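Local structure of carboxyl esterase NP (Bacillus subtilis, 4CCW) at residues A[153-159]-A[246-252]; A[139-143]-A[231-236]; A[120-126]-A[144-150]; A[133-137]-A[220-224]. The protein hydrolyses carboxylic esters to an alcohol and a carboxylate, as a carboxylesterase of the alpha/beta hydrolase superfamily. One frame throughout, in Å; residues are numbered along the deposited sequence.

Interaction 1: A[153-159]-A[246-252]; sequences SPAETFL and IYDPHSA
Tyr-247 lays its ring along the turn formed by 153-159, from Pro-154 to Leu-159. Its backbone is almost fully extended (phi/psi -166/-180) and chi1 is p (43°), which carries the phenol deep enough for OH to donate to Pro-154 O at 2.7 Å, in the plane of the ring. Ile-246, just before it, puts CD1 3.6 Å from Pro-154 O, an apolar tip suited to this buried place. Both segments follow neighbouring parallel strands, 146-152 and 236-241, of the mostly parallel central sheet of an alpha/beta hydrolase, and Ser-153 OG is hydrogen-bonded to the backbone O of His-273, probably the proton acceptor of the active site. The first segment reverses in a classic gamma turn centred on Thr-157 (75/-65), closed by Phe-158 N to Glu-156 O at 2.8 Å, while Thr-157 OG1 donates to Ala-155 O at 2.8 Å. In the second, Asp-248 is the N-cap of helix 249-259; its OD1 accepts from Ser-251 N at 3.0 Å. Across this first helical turn lies Leu-159 (chi1 m, chi2 t), whose CD1 is 3.4 Å from Ala-252 N, 3.6 Å from Ser-251 CB and 4.1 Å from Tyr-247 CB. CA atoms are 5.8 Å apart for Phe-158 and Ala-252.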
loop_
_atom_site.group_PDB
_atom_site.type_symbol
_atom_site.label_atom_id
_atom_site.label_comp_id
_atom_site.label_asym_id
_atom_site.label_seq_id
_atom_site.Cartn_x
_atom_site.Cartn_y
_atom_site.Cartn_z
ATOM N N SER A 153 7.826 4.215 -2.183
ATOM C CA SER A 153 8.305 3.014 -2.890
ATOM C C SER A 153 7.208 2.425 -3.810
ATOM O O SER A 153 6.878 1.241 -3.702
ATOM C CB SER A 153 8.711 1.937 -1.879
ATOM O OG SER A 153 9.657 2.444 -0.952
ATOM N N PRO A 154 6.630 3.252 -4.707
ATOM C CA PRO A 154 5.463 2.783 -5.470
ATOM C C PRO A 154 5.748 1.597 -6.388
ATOM O O PRO A 154 6.817 1.535 -6.999
ATOM C CB PRO A 154 5.093 3.992 -6.324
ATOM C CG PRO A 154 6.374 4.784 -6.450
ATOM C CD PRO A 154 7.024 4.617 -5.100
ATOM N N ALA A 155 4.772 0.702 -6.528
ATOM C CA ALA A 155 4.888 -0.361 -7.522
ATOM C C ALA A 155 4.859 0.314 -8.881
ATOM O O ALA A 155 3.926 1.051 -9.195
ATOM C CB ALA A 155 3.743 -1.349 -7.411
ATOM N N GLU A 156 5.900 0.080 -9.665
ATOM C CA GLU A 156 6.084 0.744 -10.957
ATOM C C GLU A 156 5.789 2.239 -10.858
ATOM O O GLU A 156 6.503 2.919 -10.132
ATOM C CB GLU A 156 5.340 -0.019 -12.071
ATOM C CG GLU A 156 6.058 -1.330 -12.361
ATOM C CD GLU A 156 5.728 -1.905 -13.740
ATOM O OE1 GLU A 156 4.692 -1.545 -14.327
ATOM O OE2 GLU A 156 6.533 -2.704 -14.228
ATOM N N THR A 157 4.744 2.725 -11.525
ATOM C CA THR A 157 4.322 4.149 -11.444
ATOM C C THR A 157 5.248 5.086 -12.237
ATOM O O THR A 157 4.819 5.694 -13.219
ATOM C CB THR A 157 4.148 4.617 -9.969
ATOM O OG1 THR A 157 3.233 3.732 -9.307
ATOM C CG2 THR A 157 3.609 6.086 -9.887
ATOM N N PHE A 158 6.511 5.195 -11.817
ATOM C CA PHE A 158 7.491 5.998 -12.559
ATOM C C PHE A 158 8.391 5.180 -13.480
ATOM O O PHE A 158 8.720 5.619 -14.580
ATOM C CB PHE A 158 8.308 6.875 -11.599
ATOM C CG PHE A 158 7.451 7.729 -10.726
ATOM C CD1 PHE A 158 6.782 8.840 -11.251
ATOM C CD2 PHE A 158 7.259 7.399 -9.392
ATOM C CE1 PHE A 158 5.956 9.612 -10.455
ATOM C CE2 PHE A 158 6.453 8.182 -8.584
ATOM C CZ PHE A 158 5.796 9.284 -9.116
ATOM N N LEU A 159 8.777 3.987 -13.038
ATOM C CA LEU A 159 9.648 3.103 -13.809
ATOM C C LEU A 159 9.057 1.711 -13.804
ATOM O O LEU A 159 8.357 1.369 -12.852
ATOM C CB LEU A 159 11.032 2.988 -13.163
ATOM C CG LEU A 159 11.952 4.202 -13.124
ATOM C CD1 LEU A 159 13.269 3.759 -12.499
ATOM C CD2 LEU A 159 12.164 4.759 -14.528
ATOM N N ILE A 246 13.358 -2.958 -6.382
ATOM C CA ILE A 246 12.325 -3.217 -7.407
ATOM C C ILE A 246 12.559 -2.400 -8.679
ATOM O O ILE A 246 12.023 -2.733 -9.743
ATOM C CB ILE A 246 10.857 -3.074 -6.884
ATOM C CG1 ILE A 246 10.471 -1.607 -6.617
ATOM C CG2 ILE A 246 10.645 -3.986 -5.658
ATOM C CD1 ILE A 246 8.966 -1.320 -6.705
ATOM N N TYR A 247 13.345 -1.328 -8.533
ATOM C CA TYR A 247 13.890 -0.535 -9.637
ATOM C C TYR A 247 14.988 0.346 -9.053
ATOM O O TYR A 247 15.279 0.282 -7.840
ATOM C CB TYR A 247 12.789 0.284 -10.354
ATOM C CG TYR A 247 11.823 0.953 -9.397
ATOM C CD1 TYR A 247 12.304 1.756 -8.348
ATOM C CD2 TYR A 247 10.446 0.772 -9.526
ATOM C CE1 TYR A 247 11.440 2.350 -7.457
ATOM C CE2 TYR A 247 9.565 1.371 -8.650
ATOM C CZ TYR A 247 10.072 2.174 -7.619
ATOM O OH TYR A 247 9.215 2.767 -6.729
ATOM N N ASP A 248 15.622 1.162 -9.884
ATOM C CA ASP A 248 16.659 2.060 -9.388
ATOM C C ASP A 248 16.001 3.306 -8.787
ATOM O O ASP A 248 15.239 3.996 -9.478
ATOM C CB ASP A 248 17.627 2.420 -10.514
ATOM C CG ASP A 248 18.763 3.322 -10.044
ATOM O OD1 ASP A 248 18.518 4.368 -9.407
ATOM O OD2 ASP A 248 19.926 3.005 -10.340
ATOM N N PRO A 249 16.227 3.555 -7.479
ATOM C CA PRO A 249 15.422 4.593 -6.837
ATOM C C PRO A 249 15.823 5.973 -7.319
ATOM O O PRO A 249 14.999 6.869 -7.352
ATOM C CB PRO A 249 15.724 4.414 -5.340
ATOM C CG PRO A 249 17.086 3.786 -5.295
ATOM C CD PRO A 249 17.152 2.909 -6.533
ATOM N N HIS A 250 17.087 6.142 -7.703
ATOM C CA HIS A 250 17.511 7.449 -8.247
ATOM C C HIS A 250 16.980 7.705 -9.637
ATOM O O HIS A 250 16.567 8.831 -9.968
ATOM C CB HIS A 250 19.024 7.638 -8.116
ATOM C CG HIS A 250 19.464 7.876 -6.687
ATOM N ND1 HIS A 250 19.385 9.085 -6.096
ATOM C CD2 HIS A 250 19.954 6.996 -5.721
ATOM C CE1 HIS A 250 19.829 8.996 -4.820
ATOM N NE2 HIS A 250 20.172 7.715 -4.591
ATOM N N SER A 251 16.925 6.656 -10.456
ATOM C CA SER A 251 16.259 6.755 -11.746
ATOM C C SER A 251 14.774 7.100 -11.551
ATOM O O SER A 251 14.235 7.894 -12.306
ATOM C CB SER A 251 16.396 5.451 -12.534
ATOM O OG SER A 251 17.754 5.028 -12.550
ATOM N N ALA A 252 14.116 6.484 -10.562
ATOM C CA ALA A 252 12.709 6.773 -10.264
ATOM C C ALA A 252 12.494 8.228 -9.858
ATOM O O ALA A 252 11.565 8.884 -10.345
ATOM C CB ALA A 252 12.182 5.845 -9.171
#

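Interaction 2: A[139-143]-A[231-236]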
loop_
_atom_site.group_PDB
_atom_site.type_symbol
_atom_site.label_atom_id
_atom_site.label_comp_id
_atom_site.label_asym_id
_atom_site.label_seq_id
_atom_site.Cartn_x
_atom_site.Cartn_y
_atom_site.Cartn_z
ATOM N N LEU A 139 -5.321 9.886 -7.509
ATOM C CA LEU A 139 -5.145 11.337 -7.496
ATOM C C LEU A 139 -5.151 11.917 -8.914
ATOM O O LEU A 139 -5.565 13.058 -9.102
ATOM C CB LEU A 139 -3.895 11.750 -6.693
ATOM C CG LEU A 139 -2.507 11.440 -7.267
ATOM C CD1 LEU A 139 -2.027 12.586 -8.153
ATOM C CD2 LEU A 139 -1.502 11.173 -6.144
ATOM N N LEU A 140 -4.705 11.142 -9.905
ATOM C CA LEU A 140 -4.733 11.610 -11.293
ATOM C C LEU A 140 -6.153 11.651 -11.838
ATOM O O LEU A 140 -6.492 12.525 -12.631
ATOM C CB LEU A 140 -3.848 10.748 -12.197
ATOM C CG LEU A 140 -2.329 10.878 -12.035
ATOM C CD1 LEU A 140 -1.619 9.932 -12.980
ATOM C CD2 LEU A 140 -1.844 12.301 -12.275
ATOM N N ARG A 141 -6.982 10.701 -11.408
ATOM C CA ARG A 141 -8.360 10.622 -11.898
ATOM C C ARG A 141 -9.316 11.546 -11.137
ATOM O O ARG A 141 -10.280 12.067 -11.721
ATOM C CB ARG A 141 -8.868 9.177 -11.877
ATOM C CG ARG A 141 -8.238 8.292 -12.941
ATOM C CD ARG A 141 -8.373 6.822 -12.578
ATOM N NE ARG A 141 -7.792 5.951 -13.592
ATOM C CZ ARG A 141 -8.415 5.568 -14.703
ATOM N NH1 ARG A 141 -9.651 5.985 -14.965
ATOM N NH2 ARG A 141 -7.792 4.783 -15.561
ATOM N N MET A 142 -9.035 11.765 -9.853
ATOM C CA MET A 142 -9.956 12.459 -8.946
ATOM C C MET A 142 -9.258 13.414 -7.978
ATOM O O MET A 142 -9.363 13.250 -6.756
ATOM C CB MET A 142 -10.761 11.433 -8.165
ATOM C CG MET A 142 -11.396 10.396 -9.070
ATOM S SD MET A 142 -12.839 9.673 -8.323
ATOM C CE MET A 142 -13.143 8.325 -9.469
ATOM N N PRO A 143 -8.570 14.439 -8.521
ATOM C CA PRO A 143 -7.822 15.405 -7.700
ATOM C C PRO A 143 -8.696 16.154 -6.705
ATOM O O PRO A 143 -8.193 16.716 -5.723
ATOM C CB PRO A 143 -7.251 16.379 -8.737
ATOM C CG PRO A 143 -8.137 16.239 -9.934
ATOM C CD PRO A 143 -8.531 14.794 -9.952
ATOM N N SER A 231 0.196 15.887 -15.776
ATOM C CA SER A 231 -1.194 16.275 -15.494
ATOM C C SER A 231 -1.549 16.323 -14.001
ATOM O O SER A 231 -2.631 16.808 -13.646
ATOM C CB SER A 231 -2.164 15.356 -16.245
ATOM O OG SER A 231 -2.421 14.152 -15.531
ATOM N N ALA A 232 -0.639 15.852 -13.143
ATOM C CA ALA A 232 -0.872 15.818 -11.682
ATOM C C ALA A 232 -1.255 17.192 -11.145
ATOM O O ALA A 232 -0.569 18.179 -11.421
ATOM C CB ALA A 232 0.358 15.297 -10.948
ATOM N N ARG A 233 -2.336 17.247 -10.368
ATOM C CA ARG A 233 -2.840 18.520 -9.801
ATOM C C ARG A 233 -2.993 18.453 -8.272
ATOM O O ARG A 233 -3.693 19.263 -7.658
ATOM C CB ARG A 233 -4.186 18.873 -10.441
ATOM C CG ARG A 233 -4.099 19.354 -11.880
ATOM C CD ARG A 233 -5.421 19.983 -12.323
ATOM N NE ARG A 233 -6.417 18.983 -12.720
ATOM C CZ ARG A 233 -7.704 19.019 -12.380
ATOM N NH1 ARG A 233 -8.169 19.977 -11.595
ATOM N NH2 ARG A 233 -8.536 18.080 -12.811
ATOM N N VAL A 234 -2.337 17.473 -7.669
ATOM C CA VAL A 234 -2.371 17.236 -6.238
ATOM C C VAL A 234 -0.911 17.258 -5.741
ATOM O O VAL A 234 -0.041 16.683 -6.394
ATOM C CB VAL A 234 -3.031 15.854 -5.946
ATOM C CG1 VAL A 234 -3.054 15.540 -4.461
ATOM C CG2 VAL A 234 -4.458 15.813 -6.482
ATOM N N PRO A 235 -0.638 17.883 -4.583
ATOM C CA PRO A 235 0.745 17.814 -4.075
ATOM C C PRO A 235 1.135 16.389 -3.717
ATOM O O PRO A 235 0.345 15.666 -3.095
ATOM C CB PRO A 235 0.724 18.689 -2.802
ATOM C CG PRO A 235 -0.625 19.316 -2.742
ATOM C CD PRO A 235 -1.548 18.574 -3.652
ATOM N N ILE A 236 2.363 16.009 -4.090
ATOM C CA ILE A 236 2.885 14.676 -3.880
ATOM C C ILE A 236 4.207 14.723 -3.132
ATOM O O ILE A 236 5.063 15.557 -3.426
ATOM C CB ILE A 236 3.081 13.964 -5.234
ATOM C CG1 ILE A 236 1.717 13.726 -5.910
ATOM C CG2 ILE A 236 3.907 12.689 -5.089
ATOM C CD1 ILE A 236 1.838 13.225 -7.328
HETATM O O HOH W 1 -4.311 15.229 -10.529
HETATM O O HOH W 2 -4.874 14.650 -13.190
#
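Leucine rotamers decide how the last turn of helix 130-141 meets the chain at 231-236. Leu-139 takes chi1 p (70°), a value generally disfavoured in helices, and this sends CD1 to within 4.1 Å of Val-234 CB and 4.0 Å of Ile-236 CD1. Its neighbour Leu-140 has the common m,t form; CD2 reaches back over Ala-232, 3.9 Å from its CB, where the small methyl lets the backbones approach (CA atoms 5.7 Å apart). Val-234, with chi1 t, sets CG2 3.6 Å from Pro-143 CB. Arg-233 is exposed and curls through m, t and m, so that one face of its guanidinium covers the proline ring, NH2 lying 3.4 Å from Pro-143 CG. No direct hydrogen bond crosses the contact; two waters do that work. Pro-143 has no N-H for the carbonyl four residues back, and water 1 instead donates to Leu-139 O (2.9 Å) while accepting from Arg-233 N (2.8 Å). Water 2 donates to Leu-140 O (2.7 Å) and to Ser-231 O (3.1 Å). Far from the ligand pocket, this is the C-terminal end of a crossover helix, with the residues just after it, packed on the loop leading into parallel strand 236-241 of the alpha/beta hydrolase fold.

Interaction 3: A[120-126]-A[144-150]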
loop_
_atom_site.group_PDB
_atom_site.type_symbol
_atom_site.label_atom_id
_atom_site.label_comp_id
_atom_site.label_asym_id
_atom_site.label_seq_id
_atom_site.Cartn_x
_atom_site.Cartn_y
_atom_site.Cartn_z
ATOM N N ILE A 120 -15.913 10.748 3.333
ATOM C CA ILE A 120 -14.772 11.598 3.043
ATOM C C ILE A 120 -15.106 12.548 1.890
ATOM O O ILE A 120 -15.697 12.143 0.877
ATOM C CB ILE A 120 -13.499 10.760 2.764
ATOM C CG1 ILE A 120 -13.039 10.050 4.050
ATOM C CG2 ILE A 120 -12.386 11.643 2.213
ATOM C CD1 ILE A 120 -12.029 8.931 3.845
ATOM N N GLU A 121 -14.775 13.827 2.077
ATOM C CA GLU A 121 -14.794 14.776 0.970
ATOM C C GLU A 121 -13.426 14.766 0.318
ATOM O O GLU A 121 -13.246 14.126 -0.712
ATOM C CB GLU A 121 -15.184 16.173 1.445
ATOM C CG GLU A 121 -16.686 16.322 1.625
ATOM C CD GLU A 121 -17.050 17.600 2.342
ATOM O OE1 GLU A 121 -16.612 17.775 3.498
ATOM O OE2 GLU A 121 -17.781 18.422 1.750
ATOM N N LYS A 122 -12.462 15.453 0.937
ATOM C CA LYS A 122 -11.051 15.301 0.551
ATOM C C LYS A 122 -10.267 14.612 1.669
ATOM O O LYS A 122 -10.606 14.742 2.848
ATOM C CB LYS A 122 -10.414 16.651 0.218
ATOM C CG LYS A 122 -11.161 17.484 -0.810
ATOM C CD LYS A 122 -10.309 18.660 -1.266
ATOM C CE LYS A 122 -11.063 19.522 -2.263
ATOM N NZ LYS A 122 -10.289 20.734 -2.651
ATOM N N SER A 123 -9.232 13.868 1.302
ATOM C CA SER A 123 -8.417 13.154 2.288
ATOM C C SER A 123 -6.940 13.204 1.966
ATOM O O SER A 123 -6.552 13.326 0.804
ATOM C CB SER A 123 -8.846 11.688 2.382
ATOM O OG SER A 123 -8.114 11.015 3.394
ATOM N N HIS A 124 -6.111 13.123 3.003
ATOM C CA HIS A 124 -4.701 12.829 2.799
ATOM C C HIS A 124 -4.594 11.363 2.520
ATOM O O HIS A 124 -5.441 10.578 2.954
ATOM C CB HIS A 124 -3.885 13.212 4.022
ATOM C CG HIS A 124 -3.775 14.710 4.233
ATOM N ND1 HIS A 124 -3.087 15.510 3.398
ATOM C CD2 HIS A 124 -4.289 15.535 5.234
ATOM C CE1 HIS A 124 -3.151 16.787 3.844
ATOM N NE2 HIS A 124 -3.885 16.798 4.967
ATOM N N MET A 125 -3.560 10.982 1.769
ATOM C CA MET A 125 -3.343 9.586 1.427
ATOM C C MET A 125 -1.879 9.240 1.576
ATOM O O MET A 125 -1.002 10.065 1.284
ATOM C CB MET A 125 -3.777 9.281 -0.008
ATOM C CG MET A 125 -5.238 9.577 -0.302
ATOM S SD MET A 125 -5.632 9.240 -2.029
ATOM C CE MET A 125 -5.583 7.440 -2.034
ATOM N N ILE A 126 -1.632 8.011 2.030
ATOM C CA ILE A 126 -0.297 7.441 2.067
ATOM C C ILE A 126 -0.427 6.053 1.481
ATOM O O ILE A 126 -1.312 5.288 1.868
ATOM C CB ILE A 126 0.259 7.345 3.504
ATOM C CG1 ILE A 126 0.315 8.745 4.147
ATOM C CG2 ILE A 126 1.631 6.678 3.517
ATOM C CD1 ILE A 126 0.547 8.728 5.655
ATOM N N GLU A 144 -9.998 16.168 -6.977
ATOM C CA GLU A 144 -10.981 16.842 -6.145
ATOM C C GLU A 144 -11.207 16.160 -4.785
ATOM O O GLU A 144 -11.894 16.725 -3.911
ATOM C CB GLU A 144 -12.317 16.942 -6.900
ATOM C CG GLU A 144 -13.076 15.622 -7.029
ATOM C CD GLU A 144 -12.726 14.811 -8.273
ATOM O OE1 GLU A 144 -11.766 15.168 -8.990
ATOM O OE2 GLU A 144 -13.429 13.807 -8.539
ATOM N N ARG A 145 -10.673 14.947 -4.638
ATOM C CA ARG A 145 -10.854 14.119 -3.439
ATOM C C ARG A 145 -9.583 13.921 -2.621
ATOM O O ARG A 145 -9.628 13.323 -1.542
ATOM C CB ARG A 145 -11.413 12.732 -3.804
ATOM C CG ARG A 145 -12.712 12.750 -4.611
ATOM C CD ARG A 145 -13.856 13.530 -3.946
ATOM N NE ARG A 145 -14.433 12.847 -2.780
ATOM C CZ ARG A 145 -15.335 11.862 -2.846
ATOM N NH1 ARG A 145 -15.787 11.445 -4.022
ATOM N NH2 ARG A 145 -15.803 11.300 -1.730
ATOM N N VAL A 146 -8.459 14.414 -3.134
ATOM C CA VAL A 146 -7.165 14.179 -2.498
ATOM C C VAL A 146 -6.553 15.522 -2.107
ATOM O O VAL A 146 -6.239 16.343 -2.970
ATOM C CB VAL A 146 -6.195 13.401 -3.432
ATOM C CG1 VAL A 146 -4.960 12.919 -2.671
ATOM C CG2 VAL A 146 -6.885 12.216 -4.089
ATOM N N LYS A 147 -6.383 15.745 -0.808
ATOM C CA LYS A 147 -5.728 16.970 -0.320
ATOM C C LYS A 147 -4.245 16.989 -0.710
ATOM O O LYS A 147 -3.741 17.977 -1.256
ATOM C CB LYS A 147 -5.887 17.090 1.198
ATOM C CG LYS A 147 -7.336 17.206 1.652
ATOM C CD LYS A 147 -7.471 17.604 3.115
ATOM C CE LYS A 147 -8.933 17.760 3.522
ATOM N NZ LYS A 147 -9.544 19.066 3.115
ATOM N N SER A 148 -3.560 15.887 -0.417
ATOM C CA SER A 148 -2.161 15.679 -0.792
ATOM C C SER A 148 -1.873 14.202 -0.574
ATOM O O SER A 148 -2.644 13.519 0.098
ATOM C CB SER A 148 -1.212 16.578 0.013
ATOM O OG SER A 148 -1.019 16.096 1.330
ATOM N N ALA A 149 -0.777 13.713 -1.149
ATOM C CA ALA A 149 -0.483 12.282 -1.157
ATOM C C ALA A 149 0.994 12.038 -0.925
ATOM O O ALA A 149 1.833 12.753 -1.474
ATOM C CB ALA A 149 -0.922 11.674 -2.475
ATOM N N ALA A 150 1.292 11.049 -0.079
ATOM C CA ALA A 150 2.639 10.560 0.144
ATOM C C ALA A 150 2.699 9.198 -0.517
ATOM O O ALA A 150 1.915 8.288 -0.185
ATOM C CB ALA A 150 2.942 10.451 1.633
#
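Two neighbouring parallel strands of a beta-alpha-beta unit meet here, 123-128 and 146-152, connected through helix 130-141 in the alpha/beta hydrolase sheet. Their short segments run 15° apart, 4.7 Å at closest approach. The ladder begins with Ser-123 N to Arg-145 O (2.9 Å) and Lys-147 N to Ser-123 O (2.9 Å), then resumes with Met-125 N to Ser-148 O (3.2 Å) and Ala-150 N to Met-125 O (2.8 Å). Ser-123 and Met-125 thus satisfy both N and O within this pair, whereas His-124 and Ile-126 turn their backbones to strand 56-60 on the other flank. Between the two pairs of bonds the second strand turns a corner at Lys-147 (-67/-50). Ahead of the strands, Arg-145 satisfies two loop carbonyls in the plane of its guanidinium: NH2 donates to Ile-120 O and NE to Glu-121 O, each at 2.7 Å, and NH2 also forms a salt bridge with Asp-116. A long side chain with several donors suits this place, since it reaches all three. The Ser-123 hydroxyl donates to His-124 O at 2.7 Å. On the opposite face from Met-125, small Ala-150 lies beside Ile-126, with Ala-150 CB 4.0 Å from Ile-126 CG1. The His-124 ring has Lys-147 CB over one face, 4.0 Å from its centroid, while at its edge ND1 is hydrogen-bonded to Ser-148 OG at 3.0 Å.

Interaction 4: A[133-137]-A[220-224]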
loop_
_atom_site.group_PDB
_atom_site.type_symbol
_atom_site.label_atom_id
_atom_site.label_comp_id
_atom_site.label_asym_id
_atom_site.label_seq_id
_atom_site.Cartn_x
_atom_site.Cartn_y
_atom_site.Cartn_z
ATOM N N LEU A 133 0.833 2.920 -6.044
ATOM C CA LEU A 133 0.362 2.904 -7.426
ATOM C C LEU A 133 -1.128 3.240 -7.481
ATOM O O LEU A 133 -1.538 4.102 -8.280
ATOM C CB LEU A 133 0.659 1.543 -8.077
ATOM C CG LEU A 133 0.020 1.157 -9.415
ATOM C CD1 LEU A 133 0.238 2.210 -10.504
ATOM C CD2 LEU A 133 0.607 -0.203 -9.827
ATOM N N HIS A 134 -1.915 2.595 -6.612
ATOM C CA HIS A 134 -3.331 2.937 -6.422
ATOM C C HIS A 134 -3.486 4.399 -6.101
ATOM O O HIS A 134 -4.363 5.076 -6.637
ATOM C CB HIS A 134 -3.951 2.077 -5.315
ATOM C CG HIS A 134 -4.378 0.708 -5.772
ATOM N ND1 HIS A 134 -5.662 0.392 -6.020
ATOM C CD2 HIS A 134 -3.634 -0.450 -6.007
ATOM C CE1 HIS A 134 -5.745 -0.894 -6.412
ATOM N NE2 HIS A 134 -4.503 -1.415 -6.397
ATOM N N THR A 135 -2.629 4.914 -5.230
ATOM C CA THR A 135 -2.705 6.322 -4.837
ATOM C C THR A 135 -2.484 7.243 -6.035
ATOM O O THR A 135 -3.274 8.170 -6.250
ATOM C CB THR A 135 -1.736 6.663 -3.677
ATOM O OG1 THR A 135 -2.151 5.950 -2.501
ATOM C CG2 THR A 135 -1.774 8.171 -3.361
ATOM N N MET A 136 -1.448 6.982 -6.826
ATOM C CA MET A 136 -1.163 7.818 -7.981
ATOM C C MET A 136 -2.321 7.731 -8.983
ATOM O O MET A 136 -2.767 8.743 -9.512
ATOM C CB MET A 136 0.161 7.413 -8.652
ATOM C CG MET A 136 0.572 8.319 -9.801
ATOM S SD MET A 136 1.007 9.950 -9.182
ATOM C CE MET A 136 2.742 9.790 -8.935
ATOM N N ASN A 137 -2.818 6.523 -9.213
ATOM C CA ASN A 137 -3.906 6.336 -10.163
ATOM C C ASN A 137 -5.138 7.157 -9.725
ATOM O O ASN A 137 -5.813 7.804 -10.550
ATOM C CB ASN A 137 -4.242 4.837 -10.293
ATOM C CG ASN A 137 -5.339 4.562 -11.316
ATOM O OD1 ASN A 137 -5.180 4.818 -12.513
ATOM N ND2 ASN A 137 -6.445 4.011 -10.848
ATOM N N PHE A 220 -3.032 -3.165 -13.455
ATOM C CA PHE A 220 -1.812 -2.954 -12.680
ATOM C C PHE A 220 -0.913 -4.195 -12.830
ATOM O O PHE A 220 -1.418 -5.322 -12.978
ATOM C CB PHE A 220 -2.124 -2.701 -11.192
ATOM C CG PHE A 220 -2.795 -1.370 -10.894
ATOM C CD1 PHE A 220 -2.507 -0.218 -11.631
ATOM C CD2 PHE A 220 -3.705 -1.267 -9.842
ATOM C CE1 PHE A 220 -3.108 1.003 -11.324
ATOM C CE2 PHE A 220 -4.313 -0.060 -9.541
ATOM C CZ PHE A 220 -4.010 1.081 -10.277
ATOM N N PRO A 221 0.410 -4.007 -12.806
ATOM C CA PRO A 221 1.122 -2.745 -12.591
ATOM C C PRO A 221 1.085 -1.861 -13.824
ATOM O O PRO A 221 0.721 -2.324 -14.908
ATOM C CB PRO A 221 2.554 -3.202 -12.304
ATOM C CG PRO A 221 2.675 -4.470 -13.064
ATOM C CD PRO A 221 1.347 -5.145 -12.900
ATOM N N TYR A 222 1.454 -0.590 -13.646
ATOM C CA TYR A 222 1.375 0.388 -14.720
ATOM C C TYR A 222 2.438 1.452 -14.523
ATOM O O TYR A 222 2.759 1.803 -13.393
ATOM C CB TYR A 222 -0.032 1.026 -14.772
ATOM C CG TYR A 222 -0.201 2.068 -15.873
ATOM C CD1 TYR A 222 -0.107 1.705 -17.226
ATOM C CD2 TYR A 222 -0.441 3.409 -15.568
ATOM C CE1 TYR A 222 -0.255 2.640 -18.239
ATOM C CE2 TYR A 222 -0.593 4.350 -16.577
ATOM C CZ TYR A 222 -0.498 3.958 -17.906
ATOM O OH TYR A 222 -0.622 4.877 -18.916
ATOM N N VAL A 223 3.000 1.928 -15.631
ATOM C CA VAL A 223 3.917 3.068 -15.632
ATOM C C VAL A 223 3.209 4.223 -16.323
ATOM O O VAL A 223 2.817 4.115 -17.485
ATOM C CB VAL A 223 5.216 2.709 -16.380
ATOM C CG1 VAL A 223 6.112 3.947 -16.546
ATOM C CG2 VAL A 223 5.964 1.633 -15.590
ATOM N N PHE A 224 3.019 5.325 -15.611
ATOM C CA PHE A 224 2.279 6.453 -16.178
ATOM C C PHE A 224 3.086 7.124 -17.281
ATOM O O PHE A 224 4.306 7.221 -17.182
ATOM C CB PHE A 224 1.895 7.452 -15.075
ATOM C CG PHE A 224 0.925 6.881 -14.086
ATOM C CD1 PHE A 224 -0.453 6.968 -14.317
ATOM C CD2 PHE A 224 1.379 6.210 -12.954
ATOM C CE1 PHE A 224 -1.361 6.407 -13.413
ATOM C CE2 PHE A 224 0.475 5.624 -12.066
ATOM C CZ PHE A 224 -0.896 5.741 -12.287
#
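Helix 130-141 of the alpha/beta hydrolase fold follows the GxSxG turn that holds Ser-129, consistent with a nucleophile elbow, and here the loop 220-224 covers one of its sides. Phe-220 comes first, with the largest area covered. The edge of its ring points at the face of His-134 in a T-shaped pair (centroids 4.7 Å apart, planes at 63°), while Leu-133 CG sits over its own face, 3.9 Å from the centroid, a CH-pi contact. A cis peptide then leads to Pro-221, whose CA is 3.8 Å from Leu-133 CD2. Tyr-222 meets the helix through its inner part: Leu-133 CD1 is 3.9 Å from its O and 4.4 Å from its CB, and the phenol OH bonds to Glu-228 instead. Val-223 turns its side chain away, as expected of alternation in an extended chain, and Phe-224 turns back in. Its flat ring fits between helix side chains, with Leu-133 CD1 3.8 Å from CE2. Asn-137 offers Phe-224 mainly backbone and CB, since its amide is bonded to Arg-141 and to the backbone of Arg-104. Flexible Met-136 covers the Phe-224 ring face, its CG 4.0 Å from the centroid and 3.5 Å from CE2.

How the interactions relate
From the N terminus, interaction 3 closes first, joining strands 123-128 and 146-152, which helix 130-141 connects. Within that short loop open interactions 4 and 2, from successive parts of the same helix; both close only after the long excursion through helices 163-171 to 194-205, so each crosses interaction 3. Interaction 1 opens beyond strand 146-152, in series with interaction 3, and closes last, crossing 4 and 2, which also cross each other. Spatially they join up: Thr-157 N and O pair with Tyr-222 O and Phe-224 N, linking 1 to 4; Leu-140 packs on Phe-224, linking 2 to 4; and Pro-235 O meets Ala-149 N, adding strand 236-241 to the sheet of interaction 3.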